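Local coordinates for protein flap endonuclease 1 (Methanocaldococcus jannaschii, PDB 1A76) that cleaves 5'-flap structures in DNA during replication and repair, acting as a magnesium-dependent, structure-specific endonuclease and 5'-3' exonuclease, at residues Phe62-Ile66 with Arg300-Val305; Ser158-Lys162 with Ala176-Pro182; Trp167-Asp173 with Arg183-Thr189. One frame throughout, in Å; residues are numbered along the deposited sequence.

Interaction 1 of 3, residues Phe62-Ile66 with Arg300-Val305; sequences FYKTI and RVKKHV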
loop_
_atom_site.group_PDB
_atom_site.type_symbol
_atom_site.label_atom_id
_atom_site.label_comp_id
_atom_site.label_asym_id
_atom_site.label_seq_id
_atom_site.Cartn_x
_atom_site.Cartn_y
_atom_site.Cartn_z
ATOM N N PHE A 62 -0.616 -4.698 -14.766
ATOM C CA PHE A 62 -1.146 -5.602 -15.779
ATOM C C PHE A 62 -0.755 -7.053 -15.547
ATOM O O PHE A 62 -1.611 -7.887 -15.258
ATOM C CB PHE A 62 -0.670 -5.144 -17.162
ATOM C CG PHE A 62 -1.259 -5.927 -18.304
ATOM C CD1 PHE A 62 -2.623 -5.862 -18.585
ATOM C CD2 PHE A 62 -0.442 -6.727 -19.104
ATOM C CE1 PHE A 62 -3.167 -6.578 -19.642
ATOM C CE2 PHE A 62 -0.973 -7.453 -20.173
ATOM C CZ PHE A 62 -2.342 -7.378 -20.443
ATOM N N TYR A 63 0.537 -7.345 -15.667
ATOM C CA TYR A 63 1.061 -8.700 -15.508
ATOM C C TYR A 63 0.926 -9.319 -14.126
ATOM O O TYR A 63 0.624 -10.515 -14.015
ATOM C CB TYR A 63 2.533 -8.752 -15.946
ATOM C CG TYR A 63 2.698 -8.513 -17.431
ATOM C CD1 TYR A 63 2.233 -9.447 -18.359
ATOM C CD2 TYR A 63 3.245 -7.327 -17.910
ATOM C CE1 TYR A 63 2.301 -9.206 -19.723
ATOM C CE2 TYR A 63 3.320 -7.073 -19.279
ATOM C CZ TYR A 63 2.843 -8.015 -20.176
ATOM O OH TYR A 63 2.871 -7.759 -21.521
ATOM N N LYS A 64 1.155 -8.523 -13.081
ATOM C CA LYS A 64 1.042 -9.032 -11.719
ATOM C C LYS A 64 -0.401 -9.396 -11.415
ATOM O O LYS A 64 -0.665 -10.440 -10.833
ATOM C CB LYS A 64 1.523 -7.998 -10.694
ATOM C CG LYS A 64 2.340 -8.571 -9.553
ATOM C CD LYS A 64 3.602 -9.252 -10.074
ATOM C CE LYS A 64 3.761 -10.645 -9.473
ATOM N NZ LYS A 64 5.188 -10.983 -9.188
ATOM N N THR A 65 -1.334 -8.537 -11.810
ATOM C CA THR A 65 -2.748 -8.807 -11.569
ATOM C C THR A 65 -3.217 -10.079 -12.300
ATOM O O THR A 65 -3.971 -10.878 -11.735
ATOM C CB THR A 65 -3.636 -7.605 -11.996
ATOM O OG1 THR A 65 -3.297 -6.449 -11.220
ATOM C CG2 THR A 65 -5.113 -7.924 -11.779
ATOM N N ILE A 66 -2.779 -10.267 -13.544
ATOM C CA ILE A 66 -3.171 -11.458 -14.304
ATOM C C ILE A 66 -2.540 -12.699 -13.672
ATOM O O ILE A 66 -3.177 -13.748 -13.571
ATOM C CB ILE A 66 -2.742 -11.358 -15.805
ATOM C CG1 ILE A 66 -3.577 -10.291 -16.518
ATOM C CG2 ILE A 66 -2.966 -12.698 -16.516
ATOM C CD1 ILE A 66 -3.131 -9.995 -17.960
ATOM N N ARG A 300 2.884 -10.166 -26.576
ATOM C CA ARG A 300 2.719 -10.469 -25.159
ATOM C C ARG A 300 1.426 -9.903 -24.604
ATOM O O ARG A 300 0.699 -10.586 -23.891
ATOM C CB ARG A 300 3.902 -9.925 -24.352
ATOM C CG ARG A 300 3.972 -10.461 -22.936
ATOM C CD ARG A 300 5.214 -9.962 -22.215
ATOM N NE ARG A 300 6.401 -10.739 -22.560
ATOM C CZ ARG A 300 7.376 -10.311 -23.357
ATOM N NH1 ARG A 300 7.313 -9.102 -23.899
ATOM N NH2 ARG A 300 8.417 -11.090 -23.610
ATOM N N VAL A 301 1.130 -8.651 -24.927
ATOM C CA VAL A 301 -0.096 -8.049 -24.425
ATOM C C VAL A 301 -1.316 -8.778 -24.993
ATOM O O VAL A 301 -2.219 -9.152 -24.245
ATOM C CB VAL A 301 -0.152 -6.527 -24.750
ATOM C CG1 VAL A 301 -1.447 -5.909 -24.181
ATOM C CG2 VAL A 301 1.074 -5.822 -24.128
ATOM N N LYS A 302 -1.327 -9.011 -26.304
ATOM C CA LYS A 302 -2.450 -9.703 -26.929
ATOM C C LYS A 302 -2.731 -11.024 -26.220
ATOM O O LYS A 302 -3.865 -11.322 -25.831
ATOM C CB LYS A 302 -2.148 -9.971 -28.406
ATOM C CG LYS A 302 -3.198 -10.826 -29.118
ATOM C CD LYS A 302 -4.522 -10.082 -29.204
ATOM C CE LYS A 302 -5.641 -10.955 -29.776
ATOM N NZ LYS A 302 -6.965 -10.627 -29.145
ATOM N N LYS A 303 -1.682 -11.814 -26.042
ATOM C CA LYS A 303 -1.806 -13.102 -25.391
ATOM C C LYS A 303 -2.384 -12.966 -23.985
ATOM O O LYS A 303 -3.231 -13.758 -23.569
ATOM C CB LYS A 303 -0.438 -13.781 -25.326
ATOM C CG LYS A 303 -0.471 -15.176 -24.741
ATOM C CD LYS A 303 0.934 -15.693 -24.510
ATOM C CE LYS A 303 1.155 -17.000 -25.240
ATOM N NZ LYS A 303 0.237 -18.059 -24.726
ATOM N N HIS A 304 -1.936 -11.955 -23.254
ATOM C CA HIS A 304 -2.425 -11.782 -21.902
ATOM C C HIS A 304 -3.829 -11.231 -21.773
ATOM O O HIS A 304 -4.559 -11.650 -20.879
ATOM C CB HIS A 304 -1.437 -10.945 -21.097
ATOM C CG HIS A 304 -0.200 -11.701 -20.737
ATOM N ND1 HIS A 304 -0.074 -12.403 -19.558
ATOM C CD2 HIS A 304 0.937 -11.928 -21.434
ATOM C CE1 HIS A 304 1.089 -13.028 -19.545
ATOM N NE2 HIS A 304 1.721 -12.755 -20.671
ATOM N N VAL A 305 -4.225 -10.309 -22.653
ATOM C CA VAL A 305 -5.586 -9.765 -22.568
ATOM C C VAL A 305 -6.576 -10.867 -22.941
ATOM O O VAL A 305 -7.708 -10.885 -22.457
ATOM C CB VAL A 305 -5.796 -8.517 -23.497
ATOM C CG1 VAL A 305 -4.802 -7.417 -23.123
ATOM C CG2 VAL A 305 -5.633 -8.897 -24.966
#

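Interaction 2 of 3, residues Ser158-Lys162 with Ala176-Pro182; sequences SYMAK and ALLYGAP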
loop_
_atom_site.group_PDB
_atom_site.type_symbol
_atom_site.label_atom_id
_atom_site.label_comp_id
_atom_site.label_asym_id
_atom_site.label_seq_id
_atom_site.Cartn_x
_atom_site.Cartn_y
_atom_site.Cartn_z
ATOM N N SER A 158 -7.244 -2.916 5.338
ATOM C CA SER A 158 -7.331 -3.659 6.585
ATOM C C SER A 158 -8.795 -3.825 6.989
ATOM O O SER A 158 -9.224 -4.923 7.367
ATOM C CB SER A 158 -6.550 -2.941 7.693
ATOM O OG SER A 158 -5.196 -2.756 7.307
ATOM N N TYR A 159 -9.559 -2.738 6.899
ATOM C CA TYR A 159 -10.987 -2.764 7.242
ATOM C C TYR A 159 -11.743 -3.801 6.405
ATOM O O TYR A 159 -12.597 -4.538 6.919
ATOM C CB TYR A 159 -11.600 -1.372 7.022
ATOM C CG TYR A 159 -13.114 -1.321 7.041
ATOM C CD1 TYR A 159 -13.821 -1.507 8.231
ATOM C CD2 TYR A 159 -13.841 -1.016 5.881
ATOM C CE1 TYR A 159 -15.219 -1.383 8.274
ATOM C CE2 TYR A 159 -15.242 -0.889 5.913
ATOM C CZ TYR A 159 -15.917 -1.072 7.115
ATOM O OH TYR A 159 -17.286 -0.948 7.175
ATOM N N MET A 160 -11.437 -3.857 5.113
ATOM C CA MET A 160 -12.103 -4.814 4.224
ATOM C C MET A 160 -11.765 -6.251 4.628
ATOM O O MET A 160 -12.592 -7.169 4.526
ATOM C CB MET A 160 -11.681 -4.562 2.776
ATOM C CG MET A 160 -12.159 -3.208 2.225
ATOM S SD MET A 160 -11.204 -2.546 0.833
ATOM C CE MET A 160 -11.758 -3.586 -0.504
ATOM N N ALA A 161 -10.537 -6.446 5.087
ATOM C CA ALA A 161 -10.104 -7.776 5.503
ATOM C C ALA A 161 -10.759 -8.112 6.833
ATOM O O ALA A 161 -11.227 -9.228 7.039
ATOM C CB ALA A 161 -8.583 -7.820 5.626
ATOM N N LYS A 162 -10.793 -7.139 7.737
ATOM C CA LYS A 162 -11.402 -7.361 9.040
ATOM C C LYS A 162 -12.867 -7.768 8.875
ATOM O O LYS A 162 -13.350 -8.680 9.556
ATOM C CB LYS A 162 -11.283 -6.099 9.897
ATOM C CG LYS A 162 -10.074 -6.118 10.821
ATOM C CD LYS A 162 -9.602 -4.721 11.177
ATOM C CE LYS A 162 -10.437 -4.123 12.292
ATOM N NZ LYS A 162 -10.855 -2.726 11.958
ATOM N N ALA A 176 -0.260 -2.956 8.059
ATOM C CA ALA A 176 -1.680 -3.310 8.020
ATOM C C ALA A 176 -2.116 -3.995 9.318
ATOM O O ALA A 176 -3.283 -3.940 9.709
ATOM C CB ALA A 176 -1.952 -4.234 6.837
ATOM N N LEU A 177 -1.173 -4.660 9.971
ATOM C CA LEU A 177 -1.439 -5.362 11.215
ATOM C C LEU A 177 -1.877 -4.357 12.283
ATOM O O LEU A 177 -2.750 -4.643 13.101
ATOM C CB LEU A 177 -0.171 -6.096 11.678
ATOM C CG LEU A 177 0.320 -7.239 10.775
ATOM C CD1 LEU A 177 1.660 -7.756 11.273
ATOM C CD2 LEU A 177 -0.717 -8.377 10.756
ATOM N N LEU A 178 -1.269 -3.175 12.256
ATOM C CA LEU A 178 -1.584 -2.118 13.220
ATOM C C LEU A 178 -3.020 -1.608 13.103
ATOM O O LEU A 178 -3.579 -1.075 14.074
ATOM C CB LEU A 178 -0.597 -0.959 13.061
ATOM C CG LEU A 178 0.848 -1.317 13.418
ATOM C CD1 LEU A 178 1.742 -0.108 13.229
ATOM C CD2 LEU A 178 0.906 -1.799 14.857
ATOM N N TYR A 179 -3.617 -1.777 11.922
ATOM C CA TYR A 179 -5.001 -1.348 11.709
ATOM C C TYR A 179 -5.958 -2.498 11.977
ATOM O O TYR A 179 -7.152 -2.411 11.695
ATOM C CB TYR A 179 -5.216 -0.844 10.278
ATOM C CG TYR A 179 -4.501 0.445 9.975
ATOM C CD1 TYR A 179 -3.202 0.432 9.485
ATOM C CD2 TYR A 179 -5.128 1.680 10.171
ATOM C CE1 TYR A 179 -2.536 1.600 9.198
ATOM C CE2 TYR A 179 -4.459 2.871 9.880
ATOM C CZ TYR A 179 -3.159 2.816 9.397
ATOM O OH TYR A 179 -2.448 3.968 9.140
ATOM N N GLY A 180 -5.439 -3.578 12.535
ATOM C CA GLY A 180 -6.300 -4.703 12.831
ATOM C C GLY A 180 -6.484 -5.694 11.693
ATOM O O GLY A 180 -7.369 -6.546 11.769
ATOM N N ALA A 181 -5.688 -5.582 10.631
ATOM C CA ALA A 181 -5.808 -6.538 9.527
ATOM C C ALA A 181 -5.549 -7.937 10.097
ATOM O O ALA A 181 -4.493 -8.188 10.682
ATOM C CB ALA A 181 -4.796 -6.234 8.450
ATOM N N PRO A 182 -6.490 -8.873 9.905
ATOM C CA PRO A 182 -6.275 -10.221 10.449
ATOM C C PRO A 182 -5.127 -10.952 9.766
ATOM O O PRO A 182 -4.421 -11.741 10.386
ATOM C CB PRO A 182 -7.619 -10.928 10.231
ATOM C CG PRO A 182 -8.571 -9.863 9.789
ATOM C CD PRO A 182 -7.763 -8.777 9.172
#

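Interaction 3 of 3, residues Trp167-Asp173 with Arg183-Thr189; sequences WAVVSQD and RVVRNLT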
loop_
_atom_site.group_PDB
_atom_site.type_symbol
_atom_site.label_atom_id
_atom_site.label_comp_id
_atom_site.label_asym_id
_atom_site.label_seq_id
_atom_site.Cartn_x
_atom_site.Cartn_y
_atom_site.Cartn_z
ATOM N N TRP A 167 -9.685 -12.052 2.264
ATOM C CA TRP A 167 -8.939 -12.892 3.192
ATOM C C TRP A 167 -7.718 -12.212 3.813
ATOM O O TRP A 167 -7.358 -12.483 4.962
ATOM C CB TRP A 167 -8.490 -14.149 2.465
ATOM C CG TRP A 167 -7.931 -15.203 3.361
ATOM C CD1 TRP A 167 -8.600 -15.912 4.322
ATOM C CD2 TRP A 167 -6.594 -15.703 3.349
ATOM N NE1 TRP A 167 -7.756 -16.831 4.910
ATOM C CE2 TRP A 167 -6.518 -16.723 4.330
ATOM C CE3 TRP A 167 -5.446 -15.392 2.605
ATOM C CZ2 TRP A 167 -5.343 -17.430 4.580
ATOM C CZ3 TRP A 167 -4.285 -16.094 2.859
ATOM C CH2 TRP A 167 -4.242 -17.103 3.839
ATOM N N ALA A 168 -7.081 -11.333 3.047
ATOM C CA ALA A 168 -5.898 -10.651 3.530
ATOM C C ALA A 168 -5.572 -9.393 2.747
ATOM O O ALA A 168 -6.166 -9.103 1.689
ATOM C CB ALA A 168 -4.691 -11.606 3.483
ATOM N N VAL A 169 -4.614 -8.651 3.290
ATOM C CA VAL A 169 -4.128 -7.436 2.659
ATOM C C VAL A 169 -2.789 -7.813 2.023
ATOM O O VAL A 169 -1.945 -8.451 2.655
ATOM C CB VAL A 169 -3.908 -6.313 3.711
ATOM C CG1 VAL A 169 -3.112 -5.157 3.104
ATOM C CG2 VAL A 169 -5.260 -5.834 4.242
ATOM N N VAL A 170 -2.612 -7.459 0.760
ATOM C CA VAL A 170 -1.361 -7.730 0.075
ATOM C C VAL A 170 -0.501 -6.467 0.168
ATOM O O VAL A 170 -0.932 -5.374 -0.205
ATOM C CB VAL A 170 -1.608 -8.105 -1.393
ATOM C CG1 VAL A 170 -0.290 -8.110 -2.167
ATOM C CG2 VAL A 170 -2.279 -9.467 -1.461
ATOM N N SER A 171 0.705 -6.619 0.704
ATOM C CA SER A 171 1.616 -5.497 0.861
ATOM C C SER A 171 3.004 -5.985 1.285
ATOM O O SER A 171 3.151 -7.113 1.738
ATOM C CB SER A 171 1.073 -4.533 1.920
ATOM O OG SER A 171 1.993 -3.474 2.147
ATOM N N GLN A 172 4.017 -5.138 1.124
ATOM C CA GLN A 172 5.375 -5.501 1.523
ATOM C C GLN A 172 5.632 -5.028 2.953
ATOM O O GLN A 172 6.608 -5.436 3.599
ATOM C CB GLN A 172 6.394 -4.862 0.581
ATOM C CG GLN A 172 6.400 -5.474 -0.804
ATOM C CD GLN A 172 6.689 -6.953 -0.763
ATOM O OE1 GLN A 172 7.806 -7.366 -0.459
ATOM N NE2 GLN A 172 5.686 -7.759 -1.052
ATOM N N ASP A 173 4.741 -4.167 3.436
ATOM C CA ASP A 173 4.833 -3.604 4.780
ATOM C C ASP A 173 4.003 -4.408 5.780
ATOM O O ASP A 173 3.050 -5.101 5.411
ATOM C CB ASP A 173 4.340 -2.154 4.776
ATOM C CG ASP A 173 5.315 -1.205 4.109
ATOM O OD1 ASP A 173 6.430 -1.634 3.743
ATOM O OD2 ASP A 173 4.964 -0.021 3.952
ATOM N N ARG A 183 -4.925 -10.669 8.489
ATOM C CA ARG A 183 -3.858 -11.322 7.751
ATOM C C ARG A 183 -3.216 -10.395 6.739
ATOM O O ARG A 183 -3.891 -9.592 6.106
ATOM C CB ARG A 183 -4.405 -12.531 6.997
ATOM C CG ARG A 183 -4.514 -13.807 7.788
ATOM C CD ARG A 183 -5.258 -14.857 6.969
ATOM N NE ARG A 183 -6.290 -15.489 7.777
ATOM C CZ ARG A 183 -7.541 -15.050 7.880
ATOM N NH1 ARG A 183 -7.939 -13.979 7.209
ATOM N NH2 ARG A 183 -8.401 -15.700 8.647
ATOM N N VAL A 184 -1.905 -10.541 6.581
ATOM C CA VAL A 184 -1.134 -9.774 5.616
ATOM C C VAL A 184 -0.318 -10.811 4.845
ATOM O O VAL A 184 0.153 -11.792 5.424
ATOM C CB VAL A 184 -0.149 -8.781 6.303
ATOM C CG1 VAL A 184 0.876 -8.277 5.285
ATOM C CG2 VAL A 184 -0.927 -7.610 6.903
ATOM N N VAL A 185 -0.192 -10.624 3.536
ATOM C CA VAL A 185 0.615 -11.540 2.738
ATOM C C VAL A 185 1.614 -10.700 1.958
ATOM O O VAL A 185 1.226 -9.811 1.201
ATOM C CB VAL A 185 -0.224 -12.355 1.752
ATOM C CG1 VAL A 185 0.697 -13.304 0.979
ATOM C CG2 VAL A 185 -1.306 -13.134 2.485
ATOM N N ARG A 186 2.896 -10.975 2.176
ATOM C CA ARG A 186 3.979 -10.259 1.517
ATOM C C ARG A 186 4.599 -11.101 0.408
ATOM O O ARG A 186 4.336 -12.306 0.310
ATOM C CB ARG A 186 5.051 -9.890 2.535
ATOM C CG ARG A 186 4.510 -9.180 3.781
ATOM C CD ARG A 186 5.640 -8.428 4.457
ATOM N NE ARG A 186 6.812 -9.284 4.483
ATOM C CZ ARG A 186 7.995 -8.997 3.956
ATOM N NH1 ARG A 186 8.209 -7.849 3.342
ATOM N NH2 ARG A 186 8.959 -9.900 4.023
ATOM N N ASN A 187 5.402 -10.440 -0.427
ATOM C CA ASN A 187 6.095 -11.056 -1.561
ATOM C C ASN A 187 5.258 -11.625 -2.689
ATOM O O ASN A 187 5.572 -12.694 -3.224
ATOM C CB ASN A 187 7.063 -12.128 -1.075
ATOM C CG ASN A 187 8.057 -11.576 -0.096
ATOM O OD1 ASN A 187 8.464 -10.426 -0.214
ATOM N ND2 ASN A 187 8.440 -12.377 0.883
ATOM N N LEU A 188 4.193 -10.916 -3.046
ATOM C CA LEU A 188 3.365 -11.318 -4.177
ATOM C C LEU A 188 3.658 -10.278 -5.263
ATOM O O LEU A 188 3.766 -10.623 -6.439
ATOM C CB LEU A 188 1.867 -11.317 -3.822
ATOM C CG LEU A 188 1.330 -12.494 -2.998
ATOM C CD1 LEU A 188 -0.184 -12.360 -2.820
ATOM C CD2 LEU A 188 1.656 -13.827 -3.694
ATOM N N THR A 189 3.820 -9.014 -4.859
ATOM C CA THR A 189 4.114 -7.931 -5.808
ATOM C C THR A 189 5.579 -7.950 -6.264
ATOM O O THR A 189 5.953 -7.304 -7.248
ATOM C CB THR A 189 3.783 -6.541 -5.211
ATOM O OG1 THR A 189 4.432 -6.376 -3.947
ATOM C CG2 THR A 189 2.285 -6.391 -5.031
#

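Interaction 1 of 3, residues Phe62-Ile66 with Arg300-Val305
This is a helix-helix packing contact between helix 56-70 of the N-domain and the C-terminal helix 298-315. It is made mainly by side chains, with no hydrogen bond across. The two short segments run roughly parallel, at 31°, and their axes come no closer than 11.3 Å. Large residues therefore have to span the gap. Phe62 points at the partner helix and sets its ring tip CZ against Val305 CG1 at 3.6 Å and Val301 CG1 at 4.1 Å. Its CE2 also lies 3.6 Å from His304 CB. Tyr63 meets His304 in an edge-to-face (T-shaped) pair, with the tyrosine edge toward the imidazole face. The centroids are 4.9 Å apart and the planes stand at 88°. Ile66 CD1 packs at 3.7 Å from His304 CB, so His304 touches all three residues. At the exposed edge, Arg300 CG lies 3.2 Å from Tyr63 OH. Around this contact, helix 283-292 adds Ile286 and Leu290 against Phe62, and Met142 of helix 129-142 also touches Phe62. Phe296, in a loop, packs on Tyr63 and Val301.

Interaction 2 of 3, residues Ser158-Lys162 with Ala176-Pro182
Ser158 opens the contact on helix 153-162, facing the turn that leads from strand 168-170 to strand 183-186. Ser158 CA lies 4.4 Å from Ala181 CA. Ser158 OG sits 3.5 Å from Tyr179 CB, but is hydrogen-bonded to Glu154 O in its own helix. One helical turn on, Ala161 sets CB against Pro182 CD at 3.8 Å. Lys162 then lays its aliphatic chain along the loop, with CD 3.4 Å from Tyr179 O and CG 3.9 Å from Pro182 CD. The loop is held by its own hydrogen bonds: Ala176 O accepts from Tyr179 N and Ala181 N, both at 3.1 Å. At Gly180's positive phi a CB would jam against Tyr179 O, and it would also hit Lys162 CD. Tyr179 turns its ring toward Glu152 and Glu154, which bind Mg(2+), and its side chain is about 7 Å from a bound manganese. No hydrogen bond joins the two segments. The contact thus rests on close van der Waals packing of small side chains, proline and lysine methylenes.

Interaction 3 of 3, residues Trp167-Asp173 with Arg183-Thr189
Two adjacent parallel strands, 168-170 and 183-186, pair here in the central mixed sheet of the PIN-like nuclease core. Val169 pairs with Val184 on one face, and Val170 with Val185 on the other. The small Ala168 leaves a hollow, filled by Val185 CG2 at 3.8 Å from Ala168 CB. Trp167 extends this patch. The Arg183 guanidinium lies flat on its indole (centres 4.0 Å apart, planes at 8°), an off-centre cation-pi stack, and Arg183 CD makes a CH-pi contact with the six-membered ring. Past the strand, the chain turns back at Asn187, so Leu188 CD1 reaches Val170 CG2 at 3.8 Å. At the same, C-terminal end, Ser171 OG accepts from Asp173 N at 3.1 Å in an ST turn, leading into Asp173, a predicted Mg(2+) ligand. Backbone hydrogen bonds run from Val169 N to Arg183 O (3.1 Å), Val185 N to Val169 O (2.9 Å) and Ser171 N to Val185 O (3.3 Å). Arg183 NH1 is hydrogen-bonded to Trp167 O at 2.8 Å. Polar bonds thus fix the register while apolar side chains fill both faces.

In the fold
Interactions 2 and 3 are neighbours in the I-domain, with centres about 11 Å apart, and their segments alternate along the chain. Helix 153-162 and the 176-182 turn pack on the sheet face carrying Val169 and Val184. There Ala176 CB meets Val184 CG2 at 3.5 Å, and Ser158 N meets Val169 CG2 at 3.7 Å. Both border the metal site: the side chain of Asp173 is about 4 Å from a bound manganese, and that of Tyr179 about 7 Å. Interaction 1 lies away from the annotated sites, its centre about 21 Å from that of interaction 3 and 30 Å from that of interaction 2. It still touches interaction 3, through Lys64 CE at 3.0 Å from Leu188 O.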